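Local coordinates for protein Plm1 (Streptomyces sp. HK803, PDB 4HXY) that probably reduces the keto group of a growing polyketide chain with NADPH, as the ketoreductase of the first module of phoslactomycin biosynthesis, at residues 36-39 against 40-43; 161-165 against 166-170; 224-227 against 228-231. All coordinates share one frame; numbering follows the deposited sequence.

Contact 1: 36-39 against 40-43; sequences PALG and SLFD
Leu41 N donates to Leu38 O over 3.0 Å and Phe42 N to Gly39 O over 3.3 Å, as the short helix 36-39 runs out into a type I beta turn from Gly39 to Phe42. One residue back, Ser40 N reaches Pro36 O at 3.2 Å, an i to i+4 bond of the helix. Side chains crowd the same carbonyls: Leu41 CB lies 3.3 Å from Leu38 O, and Phe42 CE2 approaches that oxygen obliquely at 3.4 Å. With CG anti to its carbonyl carbon (chi1 -54°), Phe42 swings its ring back to the helix end, where Gly39 O sits at the ring edge and Leu41 CB over one face, offset toward the rim. The branch ends Leu38 CD2 and Leu41 CD1 meet at 4.2 Å. Beyond this first shell, helix 137-148 takes up the apolar row, Leu38 on Leu143, Leu41 on Ala144 and Phe42 on Leu147. Arg140 of that helix gives NE to Ala37 O and NH2 to Ser40 OG, which makes a stronger partner than the weak carbonyl contacts of the hydroxyl. A water bridges the two ends of the turn, donating to Gly39 O and to Phe42 O, each at 2.8 Å.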
ATOM      1  N   PRO A  36       7.463  24.262  12.218  1.00 13.11           N
ATOM      2  CA  PRO A  36       7.522  25.724  12.242  1.00 13.24           C
ATOM      3  C   PRO A  36       7.769  26.391  10.898  1.00 13.64           C
ATOM      4  O   PRO A  36       7.178  27.443  10.644  1.00 14.60           O
ATOM      5  CB  PRO A  36       8.653  26.029  13.240  1.00 13.73           C
ATOM      6  CG  PRO A  36       9.161  24.716  13.726  1.00 13.82           C
ATOM      7  CD  PRO A  36       8.201  23.653  13.337  1.00 13.35           C
ATOM      8  N   ALA A  37       8.594  25.786  10.040  1.00 13.42           N
ATOM      9  CA  ALA A  37       8.895  26.378   8.728  1.00 13.46           C
ATOM     10  C   ALA A  37       7.679  26.429   7.802  1.00 13.77           C
ATOM     11  O   ALA A  37       7.667  27.198   6.840  1.00 14.86           O
ATOM     12  CB  ALA A  37      10.029  25.639   8.040  1.00 13.63           C
ATOM     13  N   LEU A  38       6.678  25.596   8.069  1.00 13.31           N
ATOM     14  CA  LEU A  38       5.399  25.707   7.349  1.00 12.73           C
ATOM     15  C   LEU A  38       4.340  26.549   8.071  1.00 12.60           C
ATOM     16  O   LEU A  38       3.569  27.248   7.411  1.00 13.68           O
ATOM     17  CB  LEU A  38       4.832  24.323   7.047  1.00 12.25           C
ATOM     18  CG  LEU A  38       5.720  23.431   6.192  1.00 12.45           C
ATOM     19  CD1 LEU A  38       5.000  22.098   5.915  1.00 11.70           C
ATOM     20  CD2 LEU A  38       6.159  24.069   4.887  1.00 12.31           C
ATOM     21  N   GLY A  39       4.268  26.474   9.397  1.00 12.72           N
ATOM     22  CA  GLY A  39       3.312  27.280  10.154  1.00 13.95           C
ATOM     23  C   GLY A  39       3.467  28.767   9.851  1.00 14.96           C
ATOM     24  O   GLY A  39       2.498  29.541   9.901  1.00 15.94           O
ATOM     25  N   SER A  40       4.702  29.162   9.541  1.00 15.52           N
ATOM     26  CA  SER A  40       5.032  30.564   9.269  1.00 16.29           C
ATOM     27  C   SER A  40       4.548  31.074   7.913  1.00 16.37           C
ATOM     28  O   SER A  40       4.665  32.272   7.629  1.00 17.59           O
ATOM     29  CB  SER A  40       6.539  30.782   9.411  1.00 15.92           C
ATOM     30  OG  SER A  40       7.256  30.061   8.418  1.00 15.82           O
ATOM     31  N   LEU A  41       4.003  30.196   7.071  1.00 16.23           N
ATOM     32  CA  LEU A  41       3.380  30.604   5.815  1.00 16.71           C
ATOM     33  C   LEU A  41       2.035  31.299   6.040  1.00 17.32           C
ATOM     34  O   LEU A  41       1.537  31.989   5.149  1.00 17.56           O
ATOM     35  CB  LEU A  41       3.178  29.400   4.893  1.00 16.22           C
ATOM     36  CG  LEU A  41       4.437  28.822   4.244  1.00 16.88           C
ATOM     37  CD1 LEU A  41       4.108  27.500   3.564  1.00 16.62           C
ATOM     38  CD2 LEU A  41       5.028  29.804   3.230  1.00 16.72           C
ATOM     39  N   PHE A  42       1.469  31.095   7.227  1.00 17.95           N
ATOM     40  CA  PHE A  42       0.118  31.497   7.561  1.00 18.64           C
ATOM     41  C   PHE A  42       0.148  32.610   8.589  1.00 19.98           C
ATOM     42  O   PHE A  42       0.956  32.596   9.512  1.00 20.28           O
ATOM     43  CB  PHE A  42      -0.653  30.312   8.145  1.00 18.76           C
ATOM     44  CG  PHE A  42      -0.639  29.108   7.261  1.00 17.20           C
ATOM     45  CD1 PHE A  42      -1.563  28.989   6.237  1.00 15.94           C
ATOM     46  CD2 PHE A  42       0.307  28.107   7.430  1.00 15.93           C
ATOM     47  CE1 PHE A  42      -1.529  27.896   5.390  1.00 16.25           C
ATOM     48  CE2 PHE A  42       0.327  27.006   6.602  1.00 16.00           C
ATOM     49  CZ  PHE A  42      -0.590  26.892   5.588  1.00 14.59           C
ATOM     50  N   ASP A  43      -0.738  33.581   8.417  1.00 20.53           N
ATOM     51  CA  ASP A  43      -0.903  34.615   9.415  1.00 21.66           C
ATOM     52  C   ASP A  43      -1.982  34.128  10.376  1.00 20.52           C
ATOM     53  O   ASP A  43      -3.097  33.820   9.961  1.00 20.97           O
ATOM     54  CB  ASP A  43      -1.294  35.946   8.754  1.00 22.32           C
ATOM     55  CG  ASP A  43      -0.127  36.608   8.021  1.00 26.12           C
ATOM     56  OD1 ASP A  43       1.052  36.308   8.326  1.00 31.53           O
ATOM     57  OD2 ASP A  43      -0.382  37.439   7.130  1.00 31.90           O
TER
HETATM   58  O   HOH W   1       2.340  31.686  11.739  1.00 24.86           O

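Contact 2: 161-165 against 166-170; sequences LAVRD and GQLWA
Ala162 and Trp169 face each other as a hydrogen-bonded antiparallel pair, Ala162 N to Trp169 O and Trp169 N to Ala162 O, both 2.8 Å, in the beta hairpin of strands 160-164 and 167-175. Arg164 and Gln167 form the second such pair at the mouth of the type I' turn. The close-packed part is the face bearing Leu161, Val163, Leu168 and Ala170. There Leu168 CD2 leans across the strands to Val163 CG2 at 3.7 Å and Leu161 CB at 4.1 Å, while Leu161 CD2 touches Ala170 CB. Helix 137-148 covers this face, with Thr146 against Leu161 and Leu168 and Ala142 against Val163.

The turn end is looser, with Asp165 exposed. Asp165 and Gly166 both take positive phi (49° and 74°), as the two central residues of a type I' turn do. On the other face, the Trp169 indole keeps Ala162 O at its edge, and its NE1 lies 4.0 Å from Arg164 CB. A water in the indole plane accepts from Trp169 NE1 at 2.9 Å and donates to Arg164 O, so this carbonyl serves both the water and Gln167 N.

The Arg164 chain turns at its CB-CG bond (chi2 -69°), bringing NH1 to Val163 O at 2.9 Å, with that oxygen close to the guanidinium plane. NE and NH2 go to Asp100 and Asp130, forming salt bridges. With two carboxylates and a carbonyl around it, this buried guanidinium is probably held charged and fixed in rotation, tying the hairpin to strand 125-131 and to the loop of Asp100.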
ATOM      1  N   LEU A 161       1.030  15.075  -5.038  1.00  6.00           N
ATOM      2  CA  LEU A 161       2.188  15.885  -5.408  1.00  6.27           C
ATOM      3  C   LEU A 161       3.388  15.599  -4.528  1.00  6.16           C
ATOM      4  O   LEU A 161       3.261  15.204  -3.354  1.00  5.46           O
ATOM      5  CB  LEU A 161       1.827  17.374  -5.295  1.00  6.49           C
ATOM      6  CG  LEU A 161       0.738  17.866  -6.252  1.00  8.50           C
ATOM      7  CD1 LEU A 161       0.221  19.198  -5.799  1.00 10.88           C
ATOM      8  CD2 LEU A 161       1.282  17.923  -7.699  1.00  9.85           C
ATOM      9  N   ALA A 162       4.569  15.868  -5.079  1.00  7.40           N
ATOM     10  CA  ALA A 162       5.800  15.795  -4.333  1.00  7.10           C
ATOM     11  C   ALA A 162       6.680  16.973  -4.708  1.00  8.41           C
ATOM     12  O   ALA A 162       6.732  17.385  -5.868  1.00  8.58           O
ATOM     13  CB  ALA A 162       6.522  14.464  -4.604  1.00  6.88           C
ATOM     14  N   VAL A 163       7.366  17.511  -3.710  1.00  8.82           N
ATOM     15  CA  VAL A 163       8.371  18.561  -3.924  1.00 11.13           C
ATOM     16  C   VAL A 163       9.765  17.956  -3.816  1.00 11.79           C
ATOM     17  O   VAL A 163      10.093  17.269  -2.847  1.00 11.72           O
ATOM     18  CB  VAL A 163       8.206  19.747  -2.937  1.00 10.81           C
ATOM     19  CG1 VAL A 163       9.277  20.798  -3.231  1.00 12.42           C
ATOM     20  CG2 VAL A 163       6.822  20.355  -3.062  1.00 11.94           C
ATOM     21  N   ARG A 164      10.566  18.154  -4.865  1.00 13.07           N
ATOM     22  CA  ARG A 164      11.950  17.668  -4.904  1.00 14.41           C
ATOM     23  C   ARG A 164      12.799  18.755  -5.537  1.00 15.67           C
ATOM     24  O   ARG A 164      12.485  19.224  -6.633  1.00 14.80           O
ATOM     25  CB  ARG A 164      12.076  16.377  -5.717  1.00 14.21           C
ATOM     26  CG  ARG A 164      11.288  15.164  -5.148  1.00 13.43           C
ATOM     27  CD  ARG A 164      11.873  14.654  -3.843  1.00 13.86           C
ATOM     28  NE  ARG A 164      11.223  13.430  -3.364  1.00 14.71           N
ATOM     29  CZ  ARG A 164      10.185  13.392  -2.530  1.00 13.48           C
ATOM     30  NH1 ARG A 164       9.625  14.508  -2.065  1.00 11.92           N
ATOM     31  NH2 ARG A 164       9.706  12.223  -2.165  1.00 15.61           N
ATOM     32  N   ASP A 165      13.822  19.192  -4.806  1.00 17.99           N
ATOM     33  CA  ASP A 165      14.711  20.292  -5.236  1.00 20.09           C
ATOM     34  C   ASP A 165      13.917  21.514  -5.709  1.00 19.72           C
ATOM     35  O   ASP A 165      14.217  22.130  -6.740  1.00 20.16           O
ATOM     36  CB  ASP A 165      15.698  19.815  -6.313  1.00 20.98           C
ATOM     37  CG  ASP A 165      16.969  20.695  -6.391  1.00 24.70           C
ATOM     38  OD1 ASP A 165      17.204  21.535  -5.483  1.00 28.22           O
ATOM     39  OD2 ASP A 165      17.740  20.526  -7.364  1.00 30.04           O
ATOM     40  N   GLY A 166      12.869  21.852  -4.969  1.00 19.41           N
ATOM     41  CA  GLY A 166      12.039  23.003  -5.302  1.00 19.18           C
ATOM     42  C   GLY A 166      11.099  22.867  -6.494  1.00 19.15           C
ATOM     43  O   GLY A 166      10.430  23.824  -6.854  1.00 20.13           O
ATOM     44  N   GLN A 167      11.040  21.687  -7.103  1.00 18.15           N
ATOM     45  CA  GLN A 167      10.156  21.444  -8.237  1.00 17.59           C
ATOM     46  C   GLN A 167       8.991  20.576  -7.795  1.00 15.73           C
ATOM     47  O   GLN A 167       9.157  19.737  -6.917  1.00 14.84           O
ATOM     48  CB  GLN A 167      10.905  20.715  -9.347  1.00 18.04           C
ATOM     49  CG  GLN A 167      12.082  21.489  -9.906  1.00 22.39           C
ATOM     50  CD  GLN A 167      11.620  22.546 -10.870  1.00 27.23           C
ATOM     51  OE1 GLN A 167      11.281  22.241 -12.017  1.00 32.24           O
ATOM     52  NE2 GLN A 167      11.569  23.791 -10.407  1.00 29.65           N
ATOM     53  N   LEU A 168       7.848  20.769  -8.443  1.00 14.54           N
ATOM     54  CA  LEU A 168       6.642  19.962  -8.202  1.00 13.73           C
ATOM     55  C   LEU A 168       6.542  18.795  -9.163  1.00 11.88           C
ATOM     56  O   LEU A 168       6.676  18.966 -10.385  1.00 11.89           O
ATOM     57  CB  LEU A 168       5.369  20.795  -8.372  1.00 14.51           C
ATOM     58  CG  LEU A 168       4.631  21.373  -7.170  1.00 18.10           C
ATOM     59  CD1 LEU A 168       3.249  21.809  -7.654  1.00 19.10           C
ATOM     60  CD2 LEU A 168       4.496  20.418  -5.989  1.00 16.83           C
ATOM     61  N   TRP A 169       6.239  17.627  -8.609  1.00  9.70           N
ATOM     62  CA  TRP A 169       6.049  16.401  -9.376  1.00  8.87           C
ATOM     63  C   TRP A 169       4.666  15.855  -9.053  1.00  8.18           C
ATOM     64  O   TRP A 169       4.234  15.934  -7.908  1.00  8.73           O
ATOM     65  CB  TRP A 169       7.085  15.351  -9.000  1.00  8.76           C
ATOM     66  CG  TRP A 169       8.491  15.698  -9.387  1.00  9.40           C
ATOM     67  CD1 TRP A 169       9.309  16.598  -8.786  1.00 10.17           C
ATOM     68  CD2 TRP A 169       9.241  15.132 -10.470  1.00 10.82           C
ATOM     69  NE1 TRP A 169      10.521  16.648  -9.435  1.00 12.35           N
ATOM     70  CE2 TRP A 169      10.511  15.741 -10.459  1.00 12.12           C
ATOM     71  CE3 TRP A 169       8.960  14.172 -11.447  1.00 11.67           C
ATOM     72  CZ2 TRP A 169      11.494  15.437 -11.403  1.00 14.04           C
ATOM     73  CZ3 TRP A 169       9.940  13.836 -12.350  1.00 12.98           C
ATOM     74  CH2 TRP A 169      11.193  14.484 -12.335  1.00 15.58           C
ATOM     75  N   ALA A 170       3.983  15.325 -10.065  1.00  6.89           N
ATOM     76  CA  ALA A 170       2.624  14.786  -9.911  1.00  6.55           C
ATOM     77  C   ALA A 170       2.588  13.303 -10.200  1.00  6.42           C
ATOM     78  O   ALA A 170       3.197  12.829 -11.177  1.00  6.12           O
ATOM     79  CB  ALA A 170       1.642  15.532 -10.829  1.00  5.69           C
TER
HETATM   80  O   HOH W   2      13.116  17.936  -8.934  1.00 18.51           O

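Contact 3: 224-227 against 228-231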
ATOM      1  N   SER A 224      -3.318 -25.603  11.388  1.00 14.93           N
ATOM      2  CA  SER A 224      -3.892 -26.831  10.871  1.00 16.13           C
ATOM      3  C   SER A 224      -5.382 -26.962  11.181  1.00 16.86           C
ATOM      4  O   SER A 224      -6.039 -27.839  10.629  1.00 17.51           O
ATOM      5  CB  SER A 224      -3.145 -28.038  11.434  1.00 16.38           C
ATOM      6  OG  SER A 224      -3.198 -28.044  12.836  1.00 17.61           O
ATOM      7  N   ALA A 225      -5.904 -26.106  12.062  1.00 17.70           N
ATOM      8  CA  ALA A 225      -7.356 -26.031  12.298  1.00 18.63           C
ATOM      9  C   ALA A 225      -8.115 -25.188  11.258  1.00 19.51           C
ATOM     10  O   ALA A 225      -9.336 -25.167  11.256  1.00 20.24           O
ATOM     11  CB  ALA A 225      -7.633 -25.534  13.709  1.00 19.09           C
ATOM     12  N   ALA A 226      -7.411 -24.500  10.351  1.00 19.58           N
ATOM     13  CA  ALA A 226      -8.096 -23.764   9.268  1.00 19.89           C
ATOM     14  C   ALA A 226      -8.950 -24.654   8.357  1.00 20.48           C
ATOM     15  O   ALA A 226      -8.523 -25.756   7.976  1.00 20.52           O
ATOM     16  CB  ALA A 226      -7.089 -22.982   8.413  1.00 19.26           C
ATOM     17  N   PRO A 227     -10.150 -24.175   7.988  1.00 21.14           N
ATOM     18  CA  PRO A 227     -10.950 -24.882   7.004  1.00 21.67           C
ATOM     19  C   PRO A 227     -10.148 -25.166   5.748  1.00 21.61           C
ATOM     20  O   PRO A 227      -9.476 -24.265   5.214  1.00 21.83           O
ATOM     21  CB  PRO A 227     -12.083 -23.906   6.701  1.00 22.21           C
ATOM     22  CG  PRO A 227     -12.237 -23.126   7.929  1.00 22.14           C
ATOM     23  CD  PRO A 227     -10.871 -23.018   8.547  1.00 21.68           C
ATOM     24  N   GLY A 228     -10.185 -26.419   5.309  1.00 21.25           N
ATOM     25  CA  GLY A 228      -9.497 -26.833   4.091  1.00 21.27           C
ATOM     26  C   GLY A 228      -8.032 -27.214   4.274  1.00 20.82           C
ATOM     27  O   GLY A 228      -7.450 -27.796   3.366  1.00 20.83           O
ATOM     28  N   ALA A 229      -7.455 -26.925   5.442  1.00 20.88           N
ATOM     29  CA  ALA A 229      -6.007 -27.130   5.675  1.00 21.00           C
ATOM     30  C   ALA A 229      -5.559 -28.587   5.472  1.00 21.39           C
ATOM     31  O   ALA A 229      -4.489 -28.851   4.901  1.00 20.98           O
ATOM     32  CB  ALA A 229      -5.612 -26.662   7.058  1.00 20.68           C
ATOM     33  N   THR A 230      -6.374 -29.529   5.943  1.00 21.35           N
ATOM     34  CA  THR A 230      -6.019 -30.947   5.828  1.00 21.97           C
ATOM     35  C   THR A 230      -5.844 -31.359   4.378  1.00 21.28           C
ATOM     36  O   THR A 230      -4.852 -31.971   4.021  1.00 21.12           O
ATOM     37  CB  THR A 230      -7.082 -31.848   6.467  1.00 22.05           C
ATOM     38  OG1 THR A 230      -7.312 -31.417   7.812  1.00 23.60           O
ATOM     39  CG2 THR A 230      -6.619 -33.299   6.450  1.00 23.38           C
ATOM     40  N   GLU A 231      -6.796 -30.975   3.541  1.00 21.45           N
ATOM     41  CA  GLU A 231      -6.745 -31.312   2.122  1.00 21.82           C
ATOM     42  C   GLU A 231      -5.633 -30.542   1.415  1.00 20.77           C
ATOM     43  O   GLU A 231      -4.954 -31.082   0.551  1.00 20.44           O
ATOM     44  CB  GLU A 231      -8.076 -31.032   1.429  1.00 22.66           C
ATOM     45  CG  GLU A 231      -9.299 -31.656   2.116  1.00 26.39           C
ATOM     46  CD  GLU A 231      -9.967 -30.709   3.108  1.00 30.60           C
ATOM     47  OE1 GLU A 231      -9.347 -30.380   4.150  1.00 30.56           O
ATOM     48  OE2 GLU A 231     -11.119 -30.291   2.840  1.00 34.17           O
TER
HETATM   49  O   HOH W   3      -4.920 -29.939   9.220  1.00 28.20           O
HETATM   50  O   HOH W   4      -8.862 -28.734   7.875  1.00 35.45           O
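Ala229 N donates to Ala226 O at 3.0 Å, closing a type II beta turn that leads from the loop after strand 215-220 into helix 229-237 of the Rossmann-fold ketoreductase domain. The bond is fairly straight (160° at the hydrogen). Pro227 and Gly228 occupy the turn's corners. Gly228, the N-cap of the helix, has a phi of 86°, the left-handed backbone conformation expected at the third position of a type II turn.

The side chain of Ala229 is a single methyl pointing into the turn. Its CB rests 3.2 Å from Ala226 O and 3.8 Å from Ser224 O, and meets Ala226 CB at 4.2 Å, so that one methyl meets two residues of the incoming loop. Both methyls also touch Thr196, in the glycine-rich loop that fits the GxGxxG pattern of dinucleotide-binding folds. The side chain of Ala226 lies about 5 Å from the bound NADPH, which places the turn beside the cofactor site.

Thr230, next along the helix, reaches back through solvent. From CB, the branch OG1 stands anti to the carbonyl carbon (chi1 -53°) and lies 3.1 Å from a water that donates to Ser224 O. The backbone of Thr230 has a second bridge. A water accepts from Thr230 N, in the first turn of the helix, at 3.2 Å and donates to Ala226 O at 3.0 Å.

In the fold
From the N terminus the three contacts follow in series, none enclosing or crossing another. Contact 1 ends helix 36-39 between strands 28-32 and 59-63; contact 2 turns the chain back from strand 160-164 into strand 167-175. Their nearest atoms stay about 9 Å apart, yet helix 137-148 packs on both. Strand 167-175 pairs with strand 6-14, which in turn pairs with strand 408-412 near the C-terminal end. Contact 3 starts helix 229-237 in the cofactor-binding Rossmann half, its centre about 57 Å from that of contact 1 and about 50 Å from that of contact 2, across the chain's centre. This division is consistent with the structural and catalytic subdomains known from modular ketoreductases.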